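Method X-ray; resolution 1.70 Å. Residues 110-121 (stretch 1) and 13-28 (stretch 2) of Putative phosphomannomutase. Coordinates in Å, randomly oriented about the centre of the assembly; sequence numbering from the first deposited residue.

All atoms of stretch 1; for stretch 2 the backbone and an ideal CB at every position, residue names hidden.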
# COMPACT_ATOMS: atom_id res chain seq x y z
N HIS A 110 6.63 -0.96 4.69
CA HIS A 110 6.41 -0.25 5.95
C HIS A 110 7.12 -0.87 7.16
O HIS A 110 6.92 -0.42 8.29
CB HIS A 110 4.91 -0.21 6.23
CG HIS A 110 4.32 -1.57 6.41
ND1 HIS A 110 4.22 -2.18 7.65
CD2 HIS A 110 3.86 -2.47 5.51
CE1 HIS A 110 3.73 -3.40 7.50
NE2 HIS A 110 3.50 -3.60 6.21
N ASN A 111 7.93 -1.89 6.93
CA ASN A 111 8.63 -2.56 8.02
C ASN A 111 9.78 -1.78 8.63
O ASN A 111 10.27 -0.81 8.06
CB ASN A 111 9.12 -3.92 7.55
CG ASN A 111 7.99 -4.89 7.33
OD1 ASN A 111 7.17 -5.12 8.22
ND2 ASN A 111 7.93 -5.47 6.14
N PRO A 112 10.23 -2.20 9.83
CA PRO A 112 11.34 -1.52 10.50
C PRO A 112 12.56 -1.44 9.57
O PRO A 112 12.73 -2.27 8.68
CB PRO A 112 11.58 -2.40 11.72
CG PRO A 112 10.19 -2.86 12.06
CD PRO A 112 9.64 -3.24 10.69
N PRO A 113 13.43 -0.44 9.80
CA PRO A 113 14.65 -0.17 9.02
C PRO A 113 15.59 -1.33 8.71
O PRO A 113 16.20 -1.36 7.64
CB PRO A 113 15.35 0.90 9.86
CG PRO A 113 14.24 1.60 10.53
CD PRO A 113 13.32 0.49 10.93
N GLN A 114 15.72 -2.27 9.64
CA GLN A 114 16.64 -3.39 9.44
C GLN A 114 16.20 -4.40 8.38
O GLN A 114 16.99 -5.25 7.99
CB GLN A 114 16.89 -4.13 10.76
CG GLN A 114 15.66 -4.79 11.36
CD GLN A 114 14.90 -3.87 12.29
OE1 GLN A 114 14.84 -2.66 12.07
NE2 GLN A 114 14.31 -4.44 13.33
N TYR A 115 14.96 -4.30 7.92
CA TYR A 115 14.47 -5.24 6.91
C TYR A 115 14.57 -4.76 5.48
O TYR A 115 14.51 -3.57 5.19
CB TYR A 115 12.99 -5.57 7.15
CG TYR A 115 12.72 -6.30 8.44
CD1 TYR A 115 12.42 -5.60 9.61
CD2 TYR A 115 12.75 -7.70 8.48
CE1 TYR A 115 12.17 -6.28 10.79
CE2 TYR A 115 12.49 -8.38 9.67
CZ TYR A 115 12.20 -7.67 10.82
OH TYR A 115 11.95 -8.34 11.99
N LEU A 116 14.73 -5.72 4.58
CA LEU A 116 14.76 -5.45 3.15
C LEU A 116 14.17 -6.70 2.52
O LEU A 116 13.99 -7.73 3.18
CB LEU A 116 16.19 -5.18 2.67
CG LEU A 116 16.39 -4.43 1.33
CD1 LEU A 116 15.21 -3.52 1.02
CD2 LEU A 116 17.68 -3.63 1.39
N GLY A 117 13.81 -6.61 1.24
CA GLY A 117 13.24 -7.77 0.60
C GLY A 117 13.12 -7.49 -0.87
O GLY A 117 13.49 -6.42 -1.33
N VAL A 118 12.63 -8.48 -1.60
CA VAL A 118 12.43 -8.32 -3.03
C VAL A 118 10.97 -8.65 -3.30
O VAL A 118 10.47 -9.71 -2.91
CB VAL A 118 13.34 -9.27 -3.84
CG1 VAL A 118 13.14 -8.99 -5.34
CG2 VAL A 118 14.80 -9.05 -3.46
N LYS A 119 10.28 -7.73 -3.95
CA LYS A 119 8.88 -7.92 -4.29
C LYS A 119 8.77 -7.93 -5.82
O LYS A 119 9.14 -6.95 -6.48
CB LYS A 119 8.02 -6.80 -3.70
CG LYS A 119 7.89 -6.89 -2.17
CD LYS A 119 6.78 -5.98 -1.67
CE LYS A 119 6.48 -6.23 -0.21
NZ LYS A 119 5.38 -5.35 0.27
N PHE A 120 8.24 -9.02 -6.35
CA PHE A 120 8.11 -9.21 -7.79
C PHE A 120 6.76 -8.77 -8.35
O PHE A 120 5.73 -8.93 -7.70
CB PHE A 120 8.34 -10.69 -8.14
CG PHE A 120 9.72 -11.18 -7.80
CD1 PHE A 120 10.82 -10.74 -8.53
CD2 PHE A 120 9.92 -12.07 -6.75
CE1 PHE A 120 12.12 -11.18 -8.22
CE2 PHE A 120 11.22 -12.51 -6.43
CZ PHE A 120 12.31 -12.07 -7.17
N LYS A 121 6.80 -8.23 -9.56
CA LYS A 121 5.60 -7.75 -10.24
C LYS A 121 5.52 -8.48 -11.58
O LYS A 121 6.55 -8.76 -12.19
CB LYS A 121 5.73 -6.25 -10.53
CG LYS A 121 6.20 -5.40 -9.35
CD LYS A 121 5.27 -5.54 -8.16
CE LYS A 121 5.70 -4.62 -7.01
NZ LYS A 121 4.79 -4.76 -5.85
N UNK A 13 12.84 -19.34 1.77
CA UNK A 13 11.39 -19.48 1.64
C UNK A 13 10.73 -18.11 1.53
O UNK A 13 11.03 -17.20 2.30
CB UNK A 13 10.81 -20.25 2.83
N UNK A 14 9.82 -17.96 0.57
CA UNK A 14 9.13 -16.70 0.37
C UNK A 14 8.03 -16.50 1.41
O UNK A 14 7.62 -17.44 2.09
CB UNK A 14 8.54 -16.64 -1.04
N UNK A 15 7.55 -15.26 1.53
CA UNK A 15 6.50 -14.96 2.48
C UNK A 15 5.44 -14.05 1.90
O UNK A 15 5.56 -12.83 1.95
CB UNK A 15 7.10 -14.32 3.74
N UNK A 16 4.39 -14.65 1.34
CA UNK A 16 3.30 -13.90 0.73
C UNK A 16 3.89 -12.89 -0.25
O UNK A 16 3.96 -11.70 0.04
CB UNK A 16 2.45 -13.20 1.79
N UNK A 17 4.31 -13.40 -1.40
CA UNK A 17 4.91 -12.59 -2.45
C UNK A 17 6.30 -12.08 -2.06
O UNK A 17 6.44 -11.25 -1.16
CB UNK A 17 4.00 -11.41 -2.78
N UNK A 18 7.31 -12.60 -2.75
CA UNK A 18 8.68 -12.19 -2.52
C UNK A 18 9.40 -12.81 -1.33
O UNK A 18 8.93 -13.76 -0.71
CB UNK A 18 8.70 -10.67 -2.35
N UNK A 19 10.57 -12.26 -1.05
CA UNK A 19 11.41 -12.70 0.04
C UNK A 19 11.69 -11.49 0.91
O UNK A 19 11.77 -10.37 0.42
CB UNK A 19 12.70 -13.34 -0.47
N UNK A 20 11.83 -11.72 2.21
CA UNK A 20 12.12 -10.62 3.12
C UNK A 20 13.05 -11.16 4.19
O UNK A 20 13.05 -12.36 4.48
CB UNK A 20 10.85 -10.03 3.73
N UNK A 21 13.86 -10.29 4.76
CA UNK A 21 14.76 -10.71 5.81
C UNK A 21 15.47 -9.52 6.39
O UNK A 21 15.30 -8.39 5.92
CB UNK A 21 15.77 -11.73 5.29
N UNK A 22 16.25 -9.75 7.44
CA UNK A 22 17.01 -8.68 8.06
C UNK A 22 18.32 -8.53 7.29
O UNK A 22 18.99 -9.52 6.99
CB UNK A 22 17.26 -8.96 9.54
N UNK A 23 18.65 -7.29 6.97
CA UNK A 23 19.87 -6.96 6.23
C UNK A 23 21.09 -7.55 6.92
O UNK A 23 21.26 -7.40 8.13
CB UNK A 23 20.02 -5.44 6.09
N UNK A 24 21.93 -8.25 6.15
CA UNK A 24 23.15 -8.87 6.66
C UNK A 24 22.93 -10.15 7.48
O UNK A 24 23.90 -10.78 7.91
CB UNK A 24 23.90 -7.85 7.52
N UNK A 25 21.68 -10.53 7.71
CA UNK A 25 21.40 -11.77 8.42
C UNK A 25 20.89 -12.73 7.35
O UNK A 25 21.67 -13.44 6.73
CB UNK A 25 20.40 -11.58 9.56
N UNK A 26 19.58 -12.71 7.11
CA UNK A 26 19.00 -13.56 6.08
C UNK A 26 19.08 -12.85 4.72
O UNK A 26 19.20 -13.51 3.68
CB UNK A 26 17.55 -13.91 6.42
N UNK A 27 19.02 -11.52 4.72
CA UNK A 27 19.08 -10.78 3.47
C UNK A 27 20.50 -10.30 3.21
O UNK A 27 20.90 -9.22 3.64
CB UNK A 27 18.11 -9.60 3.50
N UNK A 28 21.26 -11.13 2.50
CA UNK A 28 22.65 -10.82 2.17
C UNK A 28 22.82 -10.77 0.65
O UNK A 28 21.92 -11.15 -0.10
CB UNK A 28 23.60 -11.85 2.78

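Position 13 lies beyond the reach of stretch 1, so nothing here restricts the choice. It is Arg13.

At position 14 CA-to-CB points sideways, with nothing of stretch 1 near the CB. A long or bulky side chain could still reach back toward Phe120. Phe14 does so, and its CE1 lies 4.2 Å from Phe120 CE2.

Position 15 is out of reach and has room for a CB, yet it is Gly15. Position 16 is also free; phi is positive. It is Thr16.

Position 17 has a phi of 70°, and CA-to-CB points sideways into open space. Polar residues or glycine would suit. Glu17 is found, its end leading away from stretch 1.

At position 18 phi is 81°, and the ideal CB would lie 2.1 Å from Val118 O, a clash. Only glycine fits well. Gly18 brings its CA to 3.1 Å from Val118 O, a CA-H...O contact.

Position 19 begins a strand antiparallel to stretch 1. Its N donates to Val118 O (3.2 Å), and Val118 N donates to its O (2.9 Å). The CB lies on the same face as Leu116 and Val118, so an apolar residue is likely. Phe19 is deposited; its side chain stays out of contact.

At position 20 the CB is on the opposite face, beside Gly117. The space leads on to Asn111 and the Tyr115 ring, so a long side chain, apolar or basic, could use it. Arg20 CD is 3.7 Å from Asn111 ND2, and Arg20 NH2 lies over one face of the Tyr115 ring, 3.8 Å from Tyr115 CE2.

Position 21 pairs with Leu116: its N donates to Leu116 O and Leu116 N donates to its O, both at 3.0 Å. The ideal CB is 4.9 Å from Leu116 O, so stretch 1 alone does not exclude a small side chain. It is Gly21.

At position 22 CA-to-CB points sideways, near Gln114 and the Tyr115 ring. A beta-branched or other apolar residue would suit. Val22 places CG2 3.6 Å from Tyr115 CE2, in an off-centre CH-pi contact.

Position 23 donates from N to Gln114 O (2.8 Å). Its CB is beside Gln114 O, with Leu116 CB further off, so an aliphatic side chain long enough to reach Leu116 would suit. Ile23 packs CG1 3.7 Å from Leu116 CB.

Positions 24, 25 and 26 have nothing of stretch 1 near their CB atoms, although CA-to-CB of position 25 points toward it; many residues would do. Position 24 has positive phi, which would suit Gly or Asn; it is Ala24. Arg25 follows. Glu26 OE1 accepts from Val22 N (2.9 Å).

At position 27 CA-to-CB points toward stretch 1, where Leu116, Gly117 and Val118 leave space for a large apolar group. Phe27 fills it. Leu116 CB sits over its ring face, and Phe27 CE1 is 3.5 Å from Gly117 CA.

Position 28 is out of reach. Thr28 caps the helix that follows.

Stretch 2 13-28: RFGTEGFRGVIAREFT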
# COMPACT_ATOMS: atom_id res chain seq x y z
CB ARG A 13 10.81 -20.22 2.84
CG ARG A 13 11.52 -21.53 3.17
CD ARG A 13 10.79 -22.30 4.27
NE ARG A 13 11.56 -23.45 4.73
CZ ARG A 13 11.96 -24.45 3.95
NH1 ARG A 13 12.65 -25.46 4.47
NH2 ARG A 13 11.66 -24.46 2.66
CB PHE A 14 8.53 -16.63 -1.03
CG PHE A 14 9.55 -16.49 -2.13
CD1 PHE A 14 9.15 -16.14 -3.41
CD2 PHE A 14 10.90 -16.73 -1.88
CE1 PHE A 14 10.08 -16.02 -4.44
CE2 PHE A 14 11.84 -16.61 -2.90
CZ PHE A 14 11.43 -16.25 -4.19
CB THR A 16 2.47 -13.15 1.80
OG1 THR A 16 1.93 -14.10 2.73
CG2 THR A 16 1.33 -12.39 1.15
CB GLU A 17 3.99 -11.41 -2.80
CG GLU A 17 2.79 -11.78 -3.67
CD GLU A 17 2.01 -12.97 -3.14
OE1 GLU A 17 2.57 -14.08 -3.10
OE2 GLU A 17 0.83 -12.79 -2.78
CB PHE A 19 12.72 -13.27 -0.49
CG PHE A 19 13.70 -13.64 0.58
CD1 PHE A 19 13.43 -14.69 1.45
CD2 PHE A 19 14.89 -12.93 0.73
CE1 PHE A 19 14.34 -15.03 2.46
CE2 PHE A 19 15.80 -13.26 1.73
CZ PHE A 19 15.52 -14.31 2.59
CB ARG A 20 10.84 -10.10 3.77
CG ARG A 20 11.03 -8.86 4.62
CD ARG A 20 9.79 -8.54 5.45
NE ARG A 20 9.53 -9.56 6.46
CZ ARG A 20 8.54 -9.51 7.35
NH1 ARG A 20 7.27 -9.76 7.10
NH2 ARG A 20 8.89 -8.87 8.47
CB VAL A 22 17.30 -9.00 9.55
CG1 VAL A 22 18.33 -8.02 10.12
CG2 VAL A 22 16.00 -8.93 10.33
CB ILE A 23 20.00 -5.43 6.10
CG1 ILE A 23 18.86 -4.91 5.21
CG2 ILE A 23 21.36 -5.05 5.57
CD1 ILE A 23 18.57 -3.41 5.35
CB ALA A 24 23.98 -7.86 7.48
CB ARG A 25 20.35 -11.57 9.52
CG ARG A 25 20.11 -12.83 10.36
CD ARG A 25 19.24 -12.53 11.57
NE ARG A 25 19.98 -11.78 12.58
CZ ARG A 25 19.46 -10.81 13.32
NH1 ARG A 25 18.19 -10.46 13.17
NH2 ARG A 25 20.22 -10.17 14.22
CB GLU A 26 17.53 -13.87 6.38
CG GLU A 26 17.30 -14.49 7.75
CD GLU A 26 16.78 -13.49 8.75
OE1 GLU A 26 17.04 -12.28 8.56
OE2 GLU A 26 16.11 -13.90 9.72
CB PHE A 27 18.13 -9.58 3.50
CG PHE A 27 17.75 -9.09 2.13
CD1 PHE A 27 16.69 -9.67 1.44
CD2 PHE A 27 18.49 -8.10 1.50
CE1 PHE A 27 16.38 -9.27 0.14
CE2 PHE A 27 18.19 -7.69 0.20
CZ PHE A 27 17.13 -8.28 -0.48
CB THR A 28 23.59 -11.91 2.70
OG1 THR A 28 23.27 -13.16 2.07
CG2 THR A 28 23.43 -12.06 4.22
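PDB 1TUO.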